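Local coordinates for putative transcriptional regulator (MarR/EmrR family) (Acinetobacter sp. ADP1, PDB 3NRV), which probably binds DNA through a winged helix-turn-helix and regulates transcription as a MarR/EmrR family protein, at the interface of chains A and B. Residues are numbered along the deposited sequence; one frame, centred on the assembly and turned at random. Chains: chain A/B, Putative transcriptional regulator (MarR/EmrR family).

The interface of chains A and B. Residues chain A 13, 17, 141, 144-145; chain B 122-123, 126.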
# COMPACT_ATOMS: atom_id res chain seq x y z
N ALA A 13 2.59 2.53 11.91
CA ALA A 13 2.61 3.58 10.89
C ALA A 13 2.73 2.97 9.49
O ALA A 13 2.15 3.47 8.52
CB ALA A 13 3.76 4.53 11.14
N ILE A 17 0.01 4.01 6.68
CA ILE A 17 0.47 4.62 5.43
C ILE A 17 -0.01 3.83 4.21
O ILE A 17 -0.53 4.39 3.24
CB ILE A 17 2.02 4.73 5.43
CG1 ILE A 17 2.48 5.85 6.37
CG2 ILE A 17 2.55 4.96 4.01
CD1 ILE A 17 3.92 5.70 6.85
N LEU A 141 9.33 10.73 6.83
CA LEU A 141 9.08 9.33 6.46
C LEU A 141 9.77 8.98 5.14
O LEU A 141 10.38 7.92 5.01
CB LEU A 141 7.58 9.04 6.40
CG LEU A 141 6.84 9.11 7.74
CD1 LEU A 141 5.31 9.14 7.55
CD2 LEU A 141 7.28 7.96 8.64
N LYS A 144 13.46 8.56 5.52
CA LYS A 144 13.85 7.32 6.17
C LYS A 144 13.68 6.13 5.23
O LYS A 144 14.52 5.24 5.19
CB LYS A 144 13.08 7.10 7.48
CG LYS A 144 13.47 5.82 8.22
CD LYS A 144 14.98 5.75 8.52
CE LYS A 144 15.42 6.86 9.47
NZ LYS A 144 16.85 6.71 9.90
N VAL A 145 12.59 6.12 4.46
CA VAL A 145 12.35 5.02 3.53
C VAL A 145 13.53 4.91 2.53
O VAL A 145 13.97 3.82 2.18
CB VAL A 145 10.97 5.18 2.82
CG1 VAL A 145 10.82 4.23 1.65
CG2 VAL A 145 9.84 4.92 3.82
N LEU B 122 11.53 2.77 10.61
CA LEU B 122 10.81 3.83 9.91
C LEU B 122 10.63 5.09 10.78
O LEU B 122 10.71 6.23 10.29
CB LEU B 122 9.42 3.32 9.48
CG LEU B 122 8.50 4.31 8.74
CD1 LEU B 122 9.10 4.75 7.39
CD2 LEU B 122 7.11 3.68 8.53
N LEU B 123 10.37 4.88 12.07
CA LEU B 123 10.12 5.99 13.00
C LEU B 123 11.33 6.37 13.85
O LEU B 123 11.20 7.14 14.80
CB LEU B 123 8.94 5.63 13.92
CG LEU B 123 7.64 5.25 13.19
CD1 LEU B 123 6.52 4.90 14.18
CD2 LEU B 123 7.19 6.39 12.29
N PHE B 126 11.78 9.95 14.88
CA PHE B 126 10.61 10.66 15.38
C PHE B 126 10.69 10.79 16.90
O PHE B 126 10.98 9.81 17.58
CB PHE B 126 9.32 9.90 15.05
CG PHE B 126 8.80 10.13 13.64
CD1 PHE B 126 9.55 9.77 12.53
CD2 PHE B 126 7.53 10.66 13.43
CE1 PHE B 126 9.06 9.96 11.24
CE2 PHE B 126 7.03 10.86 12.15
CZ PHE B 126 7.80 10.51 11.05
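B:Leu122, at the C-terminal end of chain B helix 102-122, pushes its side chain between two helices of chain A, 13-26 and 128-147. Its CG stands anti to the backbone N (chi1 180°), which points the two methyls into the groove between the chain A helices. B:Leu122 CD1 lies 3.6 Å from A:Val145 CG2, the two side chains running side by side in the same direction, while CG and CD1 also pack on A:Leu141 CD2. The other branch, B:Leu122 CD2, meets A:Ile17 tip to tip, more loosely, at 4.1 Å from A:Ile17 CD1.

A:Leu141 packs against B:Leu122, B:Leu123 and B:Phe126. A:Leu141 CD2 comes to 3.6 Å from B:Phe126 CZ, the two side chains crossing at about a right angle. Within chain B, B:Leu123 CD2 sits over the ring centre, 4.0 Å above the plane of B:Phe126, and A:Leu141 CD2 approaches from the same side near the CZ/CE1 rim.

Packing slackens around A:Ala13, where A:Ala13 CB is 4.1 Å from B:Leu123 CD2. On the A:Lys144 side the contact is made by aliphatic carbon: A:Lys144 CG lies 3.5 Å from the carbonyl O of B:Leu122, and with turns at chi2 (56°) and chi3 (64°) the lysine chain leads NZ away from the leucines. This mainly aliphatic patch packs the end of helix 102-122 and the following loop of chain B against helices 13-26 and 128-147 of chain A, and probably helps hold the dimer typical of MarR proteins, which positions paired DNA-binding lobes.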